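Local coordinates for protein 2-methyl-3-hydroxypyridine-5-carboxylic acid oxygenase (Mesorhizobium loti, PDB 3ALJ) that probably uses reduced FAD and molecular oxygen to oxygenate and open the ring of 2-methyl-3-hydroxypyridine-5-carboxylic acid, a step in vitamin B6 breakdown, at residues A[180-185]-A[257-262]; A[200-205]-A[249-254]; A[210-215]-A[243-248]. All blocks are in the same frame, centred on the assembly; numbering follows the deposited sequence.

Interaction 1: A[180-185]-A[257-262]; sequences IRLIVP and IEAAKL. With FAD (flavin-adenine dinucleotide), chain B.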
loop_
_atom_site.group_PDB
_atom_site.type_symbol
_atom_site.label_atom_id
_atom_site.label_comp_id
_atom_site.label_asym_id
_atom_site.label_seq_id
_atom_site.Cartn_x
_atom_site.Cartn_y
_atom_site.Cartn_z
ATOM N N ILE A 180 -13.971 -4.226 5.326
ATOM C CA ILE A 180 -14.599 -4.450 3.995
ATOM C C ILE A 180 -14.307 -3.211 3.196
ATOM O O ILE A 180 -14.825 -2.113 3.514
ATOM C CB ILE A 180 -16.121 -4.670 4.147
ATOM C CG1 ILE A 180 -16.364 -5.868 5.038
ATOM C CG2 ILE A 180 -16.676 -4.885 2.709
ATOM C CD1 ILE A 180 -17.858 -5.860 5.636
ATOM N N ARG A 181 -13.484 -3.295 2.110
ATOM C CA ARG A 181 -13.122 -2.131 1.292
ATOM C C ARG A 181 -13.807 -2.257 -0.075
ATOM O O ARG A 181 -13.751 -3.311 -0.711
ATOM C CB ARG A 181 -11.600 -2.143 1.131
ATOM C CG ARG A 181 -10.777 -1.837 2.381
ATOM C CD ARG A 181 -9.329 -1.964 2.101
ATOM N NE ARG A 181 -8.984 -3.381 2.015
ATOM C CZ ARG A 181 -7.794 -3.805 1.628
ATOM N NH1 ARG A 181 -6.812 -2.965 1.373
ATOM N NH2 ARG A 181 -7.592 -5.128 1.583
ATOM N N LEU A 182 -14.459 -1.170 -0.475
ATOM C CA LEU A 182 -15.258 -1.220 -1.695
ATOM C C LEU A 182 -15.162 0.125 -2.415
ATOM O O LEU A 182 -14.881 1.183 -1.836
ATOM C CB LEU A 182 -16.765 -1.383 -1.371
ATOM C CG LEU A 182 -17.102 -2.446 -0.366
ATOM C CD1 LEU A 182 -18.509 -2.474 0.159
ATOM C CD2 LEU A 182 -16.921 -3.782 -1.030
ATOM N N ILE A 183 -15.382 0.057 -3.759
ATOM C CA ILE A 183 -15.634 1.206 -4.606
ATOM C C ILE A 183 -17.071 1.238 -4.976
ATOM O O ILE A 183 -17.617 0.224 -5.526
ATOM C CB ILE A 183 -14.715 1.228 -5.849
ATOM C CG1 ILE A 183 -13.205 1.083 -5.548
ATOM C CG2 ILE A 183 -15.001 2.457 -6.699
ATOM C CD1 ILE A 183 -12.635 2.226 -4.581
ATOM N N VAL A 184 -17.697 2.384 -4.724
ATOM C CA VAL A 184 -19.096 2.665 -5.133
ATOM C C VAL A 184 -19.138 4.018 -5.831
ATOM O O VAL A 184 -18.216 4.833 -5.803
ATOM C CB VAL A 184 -20.087 2.651 -3.940
ATOM C CG1 VAL A 184 -20.049 1.243 -3.318
ATOM C CG2 VAL A 184 -19.663 3.700 -2.882
ATOM N N PRO A 185 -20.220 4.323 -6.549
ATOM C CA PRO A 185 -20.415 5.663 -7.069
ATOM C C PRO A 185 -20.464 6.729 -5.968
ATOM O O PRO A 185 -20.867 6.406 -4.823
ATOM C CB PRO A 185 -21.804 5.556 -7.811
ATOM C CG PRO A 185 -22.014 4.147 -7.997
ATOM C CD PRO A 185 -21.365 3.429 -6.826
ATOM N N ILE A 257 -26.400 1.739 -0.147
ATOM C CA ILE A 257 -27.293 0.882 -0.952
ATOM C C ILE A 257 -26.479 0.380 -2.138
ATOM O O ILE A 257 -26.606 -0.809 -2.499
ATOM C CB ILE A 257 -28.528 1.737 -1.381
ATOM C CG1 ILE A 257 -29.455 1.878 -0.166
ATOM C CG2 ILE A 257 -29.276 1.070 -2.604
ATOM C CD1 ILE A 257 -30.581 2.927 -0.382
ATOM N N GLU A 258 -25.630 1.230 -2.783
ATOM C CA GLU A 258 -24.785 0.740 -3.887
ATOM C C GLU A 258 -23.800 -0.295 -3.393
ATOM O O GLU A 258 -23.566 -1.340 -4.042
ATOM C CB GLU A 258 -24.057 1.837 -4.644
ATOM C CG GLU A 258 -25.063 2.942 -5.123
ATOM C CD GLU A 258 -26.099 2.362 -6.099
ATOM O OE1 GLU A 258 -25.730 1.504 -6.908
ATOM O OE2 GLU A 258 -27.323 2.737 -5.970
ATOM N N ALA A 259 -23.279 -0.111 -2.164
ATOM C CA ALA A 259 -22.330 -1.102 -1.641
ATOM C C ALA A 259 -22.854 -2.466 -1.420
ATOM O O ALA A 259 -22.165 -3.512 -1.597
ATOM C CB ALA A 259 -21.691 -0.564 -0.305
ATOM N N ALA A 260 -24.129 -2.480 -0.978
ATOM C CA ALA A 260 -24.789 -3.726 -0.661
ATOM C C ALA A 260 -25.053 -4.600 -1.916
ATOM O O ALA A 260 -25.243 -5.815 -1.697
ATOM C CB ALA A 260 -26.111 -3.430 0.116
ATOM N N LYS A 261 -24.980 -4.010 -3.098
ATOM C CA LYS A 261 -25.099 -4.802 -4.381
ATOM C C LYS A 261 -23.852 -5.609 -4.720
ATOM O O LYS A 261 -23.897 -6.438 -5.654
ATOM C CB LYS A 261 -25.370 -3.861 -5.521
ATOM C CG LYS A 261 -26.667 -3.103 -5.296
ATOM C CD LYS A 261 -26.799 -2.115 -6.382
ATOM C CE LYS A 261 -28.205 -1.434 -6.272
ATOM N NZ LYS A 261 -28.258 -0.289 -7.166
ATOM N N LEU A 262 -22.723 -5.352 -4.054
ATOM C CA LEU A 262 -21.449 -5.941 -4.430
ATOM C C LEU A 262 -21.257 -7.302 -3.782
ATOM O O LEU A 262 -20.930 -7.466 -2.588
ATOM C CB LEU A 262 -20.285 -4.955 -4.031
ATOM C CG LEU A 262 -20.279 -3.569 -4.707
ATOM C CD1 LEU A 262 -19.235 -2.590 -4.083
ATOM C CD2 LEU A 262 -19.922 -3.761 -6.196
HETATM P PA FAD B . 1.377 -7.030 -2.932
HETATM O O1A FAD B . 0.631 -5.776 -3.266
HETATM O O2A FAD B . 0.766 -8.018 -2.121
HETATM O O5B FAD B . 1.805 -7.661 -4.326
HETATM C C5B FAD B . 2.533 -8.932 -4.387
HETATM C C4B FAD B . 2.238 -9.393 -5.800
HETATM O O4B FAD B . 3.046 -10.617 -5.877
HETATM C C3B FAD B . 0.843 -9.834 -6.052
HETATM O O3B FAD B . 0.364 -9.347 -7.322
HETATM C C2B FAD B . 0.922 -11.400 -5.941
HETATM O O2B FAD B . -0.056 -12.079 -6.747
HETATM C C1B FAD B . 2.266 -11.711 -6.513
HETATM N N9A FAD B . 2.896 -12.862 -5.951
HETATM C C8A FAD B . 2.758 -13.421 -4.700
HETATM N N7A FAD B . 3.590 -14.461 -4.532
HETATM C C5A FAD B . 4.285 -14.585 -5.725
HETATM C C6A FAD B . 5.335 -15.412 -6.116
HETATM N N6A FAD B . 5.810 -16.390 -5.273
HETATM N N1A FAD B . 5.810 -15.231 -7.350
HETATM C C2A FAD B . 5.325 -14.315 -8.197
HETATM N N3A FAD B . 4.327 -13.446 -7.867
HETATM C C4A FAD B . 3.849 -13.594 -6.601
HETATM N N1 FAD B . -0.794 1.107 1.837
HETATM C C2 FAD B . -0.734 2.383 1.503
HETATM O O2 FAD B . 0.303 2.931 1.095
HETATM N N3 FAD B . -1.869 3.185 1.619
HETATM C C4 FAD B . -3.093 2.664 2.042
HETATM O O4 FAD B . -4.141 3.409 1.980
HETATM C C4X FAD B . -3.117 1.329 2.403
HETATM N N5 FAD B . -4.320 0.769 2.956
HETATM C C5X FAD B . -4.314 -0.548 3.377
HETATM C C6 FAD B . -5.437 -1.098 4.019
HETATM C C7 FAD B . -5.458 -2.422 4.379
HETATM C C7M FAD B . -6.726 -3.000 5.072
HETATM C C8 FAD B . -4.349 -3.218 4.184
HETATM C C8M FAD B . -4.319 -4.704 4.611
HETATM C C9 FAD B . -3.218 -2.683 3.552
HETATM C C9A FAD B . -3.173 -1.316 3.179
HETATM N N10 FAD B . -1.990 -0.719 2.557
HETATM C C10 FAD B . -1.976 0.585 2.233
HETATM C "C1'" FAD B . -0.734 -1.591 2.375
HETATM C "C2'" FAD B . -0.660 -2.058 0.927
HETATM O "O2'" FAD B . -1.874 -2.762 0.593
HETATM C "C3'" FAD B . 0.484 -3.079 0.782
HETATM O "O3'" FAD B . 1.559 -2.659 1.703
HETATM C "C4'" FAD B . 1.094 -3.124 -0.557
HETATM O "O4'" FAD B . 0.061 -3.579 -1.476
HETATM C "C5'" FAD B . 2.205 -4.119 -0.634
HETATM O "O5'" FAD B . 2.721 -4.124 -1.962
HETATM P P FAD B . 3.670 -5.327 -2.353
HETATM O O1P FAD B . 3.992 -5.111 -3.771
HETATM O O2P FAD B . 4.782 -5.514 -1.369
HETATM O O3P FAD B . 2.750 -6.644 -2.174
#
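L182 and V184, two residues apart on strand 170-185, meet A259 of helix 253-260 from one side of the strand. The L182 CD1 methyl lies 3.7 Å from A259 CB, and V184 CG1 packs close against the helix backbone, 3.7 Å from A259 CA. With its CG1 anti to the carbonyl carbon (chi1 -61°), V184 sets that methyl over the small alanine, where the helix can come near. No hydrogen bond joins the segments; the contact is apolar. L262, just beyond the helix, closes one side: its side chain runs alongside that of L182 in the opposite direction, and its CD1 lies 3.9 Å from L182 CB and 3.6 Å from I183 O. At the more exposed end, the P185 ring crosses E258 at about a right angle, with P185 CD 3.8 Å from E258 CB. The E258 chain then bends at chi2 (-62°), and its carboxylate takes a salt bridge from K261, three residues on, whose NZ is 3.1 Å from E258 OE1 on the syn side, 28° out of the carboxylate plane.

Behind the strand, R181 runs the other way, toward the flavin. Its guanidinium lies with one face over the C7M methyl of FAD, and R181 NH1 comes to 3.3 Å from FAD C7. A salt bridge from R181 NH2 to D268 helps hold the group in place, close to the like-charged R106. L222 and L224 of strand 221-228 continue the sheet beside V184 and L182. A helix on one face of a sheet whose other face looks toward the isoalloxazine fits the substrate-binding part of the fold, as in flavoprotein monooxygenases related to p-hydroxybenzoate hydroxylase.

Interaction 2: A[200-205]-A[249-254]; sequences IDMWNF and FPFLEP
M202 and F249 keep their backbones well apart, 8.5 Å between CA atoms, so long side chains bridge strand 199-203 and the turn that leads into helix 253-260. F249 reaches toward the strand: the edge of its ring, at CE2, meets M202 O in the ring plane at 3.5 Å and also touches M202 CB. The N204 and F249 side chains approach each other from opposite directions, N204 ND2 3.4 Å from F249 CZ and the amide plane turned 80° to the ring. That amide is also tied, weakly, to Q210 O through ND2 and to H87 through OD1, which limits how it can turn.

The M202 side chain leaves with CG anti to the carbonyl carbon (chi1 -53°) and stays extended beyond it, carrying the sulfur among F249, F251 and L252, with the methyl against the last two. SD lies at the edge of the F251 ring, 5.0 Å from its centroid, and obliquely to the F249 ring, making two Met-aromatic contacts. It also meets L252 tip to tip, 3.8 Å from L252 CD1. Here the face of strand 199-203 that carries M202, in the seven-stranded mixed sheet, is closed by the short linker between helices 242-248 and 253-260, in the part of the fold that probably forms the substrate domain. Were F249 replaced by an alanine, M202 CB and the N204 amide would probably lose the ring they pack against, and the M202 sulfur one of its two aromatic neighbours.

The linker is itself compact. L252, at the N-cap position, donates its backbone N-H to F249 O, N to O 2.9 Å, and the F251 ring turns one face to F249 CA, which sits 3.7 Å above the ring plane and offset toward its rim. W85 of the neighbouring strand 82-86 packs edge-to-face with F251.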
loop_
_atom_site.group_PDB
_atom_site.type_symbol
_atom_site.label_atom_id
_atom_site.label_comp_id
_atom_site.label_asym_id
_atom_site.label_seq_id
_atom_site.Cartn_x
_atom_site.Cartn_y
_atom_site.Cartn_z
ATOM N N ILE A 200 -13.406 11.559 5.373
ATOM C CA ILE A 200 -14.070 11.601 6.688
ATOM C C ILE A 200 -13.903 10.222 7.314
ATOM O O ILE A 200 -14.449 9.190 6.816
ATOM C CB ILE A 200 -15.572 11.936 6.583
ATOM C CG1 ILE A 200 -15.794 13.169 5.686
ATOM C CG2 ILE A 200 -16.070 12.253 8.030
ATOM C CD1 ILE A 200 -17.316 13.418 5.424
ATOM N N ASP A 201 -13.181 10.162 8.436
ATOM C CA ASP A 201 -13.008 8.902 9.198
ATOM C C ASP A 201 -14.049 8.897 10.286
ATOM O O ASP A 201 -13.943 9.667 11.256
ATOM C CB ASP A 201 -11.570 8.851 9.763
ATOM C CG ASP A 201 -11.278 7.501 10.309
ATOM O OD1 ASP A 201 -12.141 6.582 10.172
ATOM O OD2 ASP A 201 -10.183 7.285 10.870
ATOM N N MET A 202 -15.107 8.108 10.054
ATOM C CA MET A 202 -16.315 8.178 10.882
ATOM C C MET A 202 -16.320 7.054 11.901
ATOM O O MET A 202 -16.650 5.885 11.625
ATOM C CB MET A 202 -17.568 8.027 10.003
ATOM C CG MET A 202 -17.594 9.022 8.839
ATOM S SD MET A 202 -18.848 8.514 7.661
ATOM C CE MET A 202 -19.051 10.001 6.620
ATOM N N TRP A 203 -15.864 7.385 13.126
ATOM C CA TRP A 203 -15.749 6.369 14.207
ATOM C C TRP A 203 -16.995 6.334 15.094
ATOM O O TRP A 203 -17.668 7.388 15.371
ATOM C CB TRP A 203 -14.643 6.804 15.156
ATOM C CG TRP A 203 -13.230 6.558 14.574
ATOM C CD1 TRP A 203 -12.533 7.341 13.693
ATOM C CD2 TRP A 203 -12.379 5.481 14.929
ATOM N NE1 TRP A 203 -11.274 6.769 13.521
ATOM C CE2 TRP A 203 -11.163 5.623 14.264
ATOM C CE3 TRP A 203 -12.544 4.345 15.746
ATOM C CZ2 TRP A 203 -10.110 4.693 14.374
ATOM C CZ3 TRP A 203 -11.495 3.430 15.878
ATOM C CH2 TRP A 203 -10.314 3.595 15.211
ATOM N N ASN A 204 -17.269 5.141 15.637
ATOM C CA ASN A 204 -18.242 4.993 16.723
ATOM C C ASN A 204 -17.801 3.848 17.584
ATOM O O ASN A 204 -17.353 2.837 17.052
ATOM C CB ASN A 204 -19.642 4.613 16.186
ATOM C CG ASN A 204 -20.220 5.641 15.280
ATOM O OD1 ASN A 204 -20.933 6.612 15.728
ATOM N ND2 ASN A 204 -20.053 5.523 13.976
ATOM N N PHE A 205 -17.978 4.030 18.894
ATOM C CA PHE A 205 -17.944 2.902 19.850
ATOM C C PHE A 205 -19.311 2.606 20.400
ATOM O O PHE A 205 -19.451 1.499 20.945
ATOM C CB PHE A 205 -16.944 3.232 20.951
ATOM C CG PHE A 205 -15.548 3.480 20.460
ATOM C CD1 PHE A 205 -14.852 2.492 19.778
ATOM C CD2 PHE A 205 -14.946 4.688 20.587
ATOM C CE1 PHE A 205 -13.493 2.791 19.283
ATOM C CE2 PHE A 205 -13.653 4.948 20.149
ATOM C CZ PHE A 205 -12.940 3.992 19.521
ATOM N N PHE A 249 -24.790 4.960 10.010
ATOM C CA PHE A 249 -24.284 5.959 9.056
ATOM C C PHE A 249 -25.386 6.332 8.090
ATOM O O PHE A 249 -25.264 6.187 6.862
ATOM C CB PHE A 249 -23.081 5.407 8.289
ATOM C CG PHE A 249 -21.991 4.875 9.230
ATOM C CD1 PHE A 249 -22.057 3.575 9.757
ATOM C CD2 PHE A 249 -20.848 5.665 9.626
ATOM C CE1 PHE A 249 -21.121 3.076 10.635
ATOM C CE2 PHE A 249 -19.854 5.159 10.509
ATOM C CZ PHE A 249 -19.980 3.870 11.047
ATOM N N PRO A 250 -26.450 6.914 8.686
ATOM C CA PRO A 250 -27.622 7.096 7.802
ATOM C C PRO A 250 -27.420 8.102 6.732
ATOM O O PRO A 250 -28.000 8.020 5.661
ATOM C CB PRO A 250 -28.730 7.499 8.834
ATOM C CG PRO A 250 -27.949 8.163 9.958
ATOM C CD PRO A 250 -26.734 7.158 10.134
ATOM N N PHE A 251 -26.514 9.057 6.938
ATOM C CA PHE A 251 -26.161 10.083 5.997
ATOM C C PHE A 251 -25.414 9.530 4.736
ATOM O O PHE A 251 -25.226 10.260 3.728
ATOM C CB PHE A 251 -25.358 11.164 6.694
ATOM C CG PHE A 251 -24.389 10.584 7.652
ATOM C CD1 PHE A 251 -24.721 10.537 9.009
ATOM C CD2 PHE A 251 -23.181 10.014 7.224
ATOM C CE1 PHE A 251 -23.883 9.861 9.943
ATOM C CE2 PHE A 251 -22.341 9.366 8.137
ATOM C CZ PHE A 251 -22.660 9.264 9.470
ATOM N N LEU A 252 -24.942 8.263 4.848
ATOM C CA LEU A 252 -24.354 7.602 3.637
ATOM C C LEU A 252 -25.269 6.576 2.984
ATOM O O LEU A 252 -24.814 5.844 2.112
ATOM C CB LEU A 252 -23.004 6.864 4.089
ATOM C CG LEU A 252 -21.862 7.780 4.533
ATOM C CD1 LEU A 252 -20.583 6.910 4.735
ATOM C CD2 LEU A 252 -21.619 8.729 3.398
ATOM N N GLU A 253 -26.555 6.538 3.361
ATOM C CA GLU A 253 -27.433 5.531 2.786
ATOM C C GLU A 253 -27.384 5.437 1.256
ATOM O O GLU A 253 -27.305 4.306 0.763
ATOM C CB GLU A 253 -28.881 5.753 3.253
ATOM C CG GLU A 253 -29.868 4.752 2.604
ATOM C CD GLU A 253 -31.268 4.960 3.230
ATOM O OE1 GLU A 253 -31.558 6.085 3.714
ATOM O OE2 GLU A 253 -32.013 3.958 3.333
ATOM N N PRO A 254 -27.360 6.514 0.468
ATOM C CA PRO A 254 -27.320 6.326 -1.036
ATOM C C PRO A 254 -26.102 5.470 -1.494
ATOM O O PRO A 254 -26.242 4.486 -2.252
ATOM C CB PRO A 254 -27.268 7.743 -1.569
ATOM C CG PRO A 254 -27.912 8.594 -0.413
ATOM C CD PRO A 254 -27.460 7.919 0.873
#

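Interaction 3: A[210-215]-A[243-248]; sequences QRILYS and EVWVEM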
loop_
_atom_site.group_PDB
_atom_site.type_symbol
_atom_site.label_atom_id
_atom_site.label_comp_id
_atom_site.label_asym_id
_atom_site.label_seq_id
_atom_site.Cartn_x
_atom_site.Cartn_y
_atom_site.Cartn_z
ATOM N N GLN A 210 -18.402 0.413 15.177
ATOM C CA GLN A 210 -18.510 0.429 13.728
ATOM C C GLN A 210 -17.853 1.714 13.267
ATOM O O GLN A 210 -18.165 2.793 13.809
ATOM C CB GLN A 210 -19.949 0.378 13.109
ATOM C CG GLN A 210 -20.586 -1.019 13.307
ATOM C CD GLN A 210 -22.007 -1.049 12.739
ATOM O OE1 GLN A 210 -22.855 -1.546 13.454
ATOM N NE2 GLN A 210 -22.282 -0.675 11.544
ATOM N N ARG A 211 -17.086 1.628 12.200
ATOM C CA ARG A 211 -16.394 2.793 11.627
ATOM C C ARG A 211 -16.512 2.711 10.149
ATOM O O ARG A 211 -16.362 1.610 9.553
ATOM C CB ARG A 211 -14.933 2.678 12.107
ATOM C CG ARG A 211 -13.934 3.665 11.409
ATOM C CD ARG A 211 -12.539 3.218 11.832
ATOM N NE ARG A 211 -11.498 4.084 11.254
ATOM C CZ ARG A 211 -10.201 3.778 11.249
ATOM N NH1 ARG A 211 -9.293 4.645 10.732
ATOM N NH2 ARG A 211 -9.761 2.584 11.750
ATOM N N ILE A 212 -16.639 3.851 9.491
ATOM C CA ILE A 212 -16.459 3.924 8.009
ATOM C C ILE A 212 -15.375 4.989 7.749
ATOM O O ILE A 212 -15.499 6.148 8.186
ATOM C CB ILE A 212 -17.734 4.356 7.256
ATOM C CG1 ILE A 212 -18.728 3.198 7.432
ATOM C CG2 ILE A 212 -17.461 4.670 5.773
ATOM C CD1 ILE A 212 -20.102 3.351 6.570
ATOM N N LEU A 213 -14.337 4.629 6.957
ATOM C CA LEU A 213 -13.442 5.658 6.374
ATOM C C LEU A 213 -14.029 5.930 4.988
ATOM O O LEU A 213 -14.118 5.060 4.101
ATOM C CB LEU A 213 -12.022 5.078 6.282
ATOM C CG LEU A 213 -11.063 6.101 5.646
ATOM C CD1 LEU A 213 -10.889 7.281 6.636
ATOM C CD2 LEU A 213 -9.641 5.488 5.410
ATOM N N TYR A 214 -14.392 7.194 4.807
ATOM C CA TYR A 214 -15.034 7.721 3.571
ATOM C C TYR A 214 -13.956 8.465 2.774
ATOM O O TYR A 214 -13.372 9.430 3.251
ATOM C CB TYR A 214 -16.210 8.662 4.047
ATOM C CG TYR A 214 -16.846 9.515 2.985
ATOM C CD1 TYR A 214 -16.256 10.720 2.553
ATOM C CD2 TYR A 214 -17.963 9.052 2.358
ATOM C CE1 TYR A 214 -16.900 11.518 1.548
ATOM C CE2 TYR A 214 -18.639 9.810 1.357
ATOM C CZ TYR A 214 -18.058 10.986 1.023
ATOM O OH TYR A 214 -18.586 11.773 -0.038
ATOM N N SER A 215 -13.702 7.959 1.532
ATOM C CA SER A 215 -12.472 8.338 0.824
ATOM C C SER A 215 -12.731 8.596 -0.672
ATOM O O SER A 215 -12.681 7.682 -1.522
ATOM C CB SER A 215 -11.442 7.211 0.919
ATOM O OG SER A 215 -11.194 6.958 2.326
ATOM N N GLU A 243 -28.721 -2.926 6.603
ATOM C CA GLU A 243 -29.341 -2.234 7.734
ATOM C C GLU A 243 -28.413 -1.850 8.853
ATOM O O GLU A 243 -28.573 -0.753 9.447
ATOM C CB GLU A 243 -30.529 -3.074 8.277
ATOM C CG GLU A 243 -31.318 -2.422 9.471
ATOM C CD GLU A 243 -32.265 -3.401 10.177
ATOM O OE1 GLU A 243 -31.954 -4.613 10.414
ATOM O OE2 GLU A 243 -33.364 -2.923 10.540
ATOM N N VAL A 244 -27.433 -2.676 9.187
ATOM C CA VAL A 244 -26.594 -2.366 10.327
ATOM C C VAL A 244 -25.670 -1.195 9.986
ATOM O O VAL A 244 -25.311 -0.438 10.889
ATOM C CB VAL A 244 -25.789 -3.598 10.823
ATOM C CG1 VAL A 244 -24.497 -3.935 10.054
ATOM C CG2 VAL A 244 -25.541 -3.566 12.251
ATOM N N TRP A 245 -25.358 -1.030 8.707
ATOM C CA TRP A 245 -24.486 0.093 8.272
ATOM C C TRP A 245 -25.316 1.353 8.106
ATOM O O TRP A 245 -24.931 2.456 8.571
ATOM C CB TRP A 245 -23.694 -0.242 6.997
ATOM C CG TRP A 245 -22.565 -1.268 7.316
ATOM C CD1 TRP A 245 -22.573 -2.598 7.125
ATOM C CD2 TRP A 245 -21.410 -1.010 8.117
ATOM N NE1 TRP A 245 -21.453 -3.206 7.636
ATOM C CE2 TRP A 245 -20.743 -2.234 8.320
ATOM C CE3 TRP A 245 -20.831 0.151 8.648
ATOM C CZ2 TRP A 245 -19.558 -2.308 9.007
ATOM C CZ3 TRP A 245 -19.649 0.068 9.323
ATOM C CH2 TRP A 245 -19.020 -1.122 9.530
ATOM N N VAL A 246 -26.512 1.247 7.492
ATOM C CA VAL A 246 -27.363 2.445 7.392
ATOM C C VAL A 246 -27.799 2.941 8.790
ATOM O O VAL A 246 -27.859 4.216 9.022
ATOM C CB VAL A 246 -28.570 2.145 6.471
ATOM C CG1 VAL A 246 -29.632 3.348 6.525
ATOM C CG2 VAL A 246 -28.096 1.923 5.044
ATOM N N GLU A 247 -28.036 2.042 9.751
ATOM C CA GLU A 247 -28.460 2.497 11.094
ATOM C C GLU A 247 -27.420 3.455 11.694
ATOM O O GLU A 247 -27.815 4.454 12.322
ATOM C CB GLU A 247 -28.692 1.319 12.031
ATOM C CG GLU A 247 -28.996 1.813 13.454
ATOM C CD GLU A 247 -29.277 0.670 14.450
ATOM O OE1 GLU A 247 -28.588 -0.417 14.387
ATOM O OE2 GLU A 247 -30.202 0.895 15.285
ATOM N N MET A 248 -26.120 3.141 11.548
ATOM C CA MET A 248 -25.122 3.979 12.228
ATOM C C MET A 248 -24.505 4.997 11.297
ATOM O O MET A 248 -23.929 5.904 11.822
ATOM C CB MET A 248 -24.065 3.098 13.012
ATOM C CG MET A 248 -24.573 2.631 14.631
ATOM S SD MET A 248 -23.350 1.545 15.091
ATOM C CE MET A 248 -22.205 2.880 15.551
#
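The Q210 amide is gripped at both ends: NE2 donates to V244 O on helix 242-248 at 3.1 Å, and OE1 accepts a hydrogen bond from R208 NE. The bond to V244 O is fairly straight at the hydrogen (159°). Its acceptor lies close to the Q210 amide plane, while the donor stands above the V244 carbonyl plane, 59° out of it. NE2 also sits over one face of the W245 ring, 3.3 Å from CE3 and offset toward the rim, the amide standing steeply on the indole with the planes 74° apart. The extended Q210 chain puts the amide there, its CB packing 3.8 Å from W245 CZ3. Over one face of the amide stands the M248 sulfur, 3.5 Å from Q210 OE1, and the V244 CG2 methyl is close to the same oxygen. These neighbours probably fix the rotation of a buried amide.

I212, further along the strand, brings CG1 to 3.8 Å from W245 CZ3, and R211 O lies 3.6 Å from that same carbon.

R211 points across to the far face of the sheet, where D201 on strand 199-203 forms its salt bridge. Helix 242-248 thus lies on the face of strand 211-216 that carries I212, with L256 of helix 253-260 packing against both I212 and W245.

How the interactions relate
Interactions 2 and 3 adjoin: their centres lie 4 Å apart, and strands 199-203 and 211-216 are antiparallel neighbours in the sheet. M202 N and I212 O are 2.7 Å apart, a probable hydrogen bond, and the N204 side chain packs on that of M248. Interaction 1 joins another strand of the same sheet to the second of the two consecutive helices, its centre 14 Å from that of interaction 2 and 12 Å from that of interaction 3. It alone reaches the cofactor, through R181. The R211 side chain, at its nearest, is about 9 Å from FAD; interactions 2 and 3 lie farther from the cofactor, and all three pack the helices and their linker on the sheet.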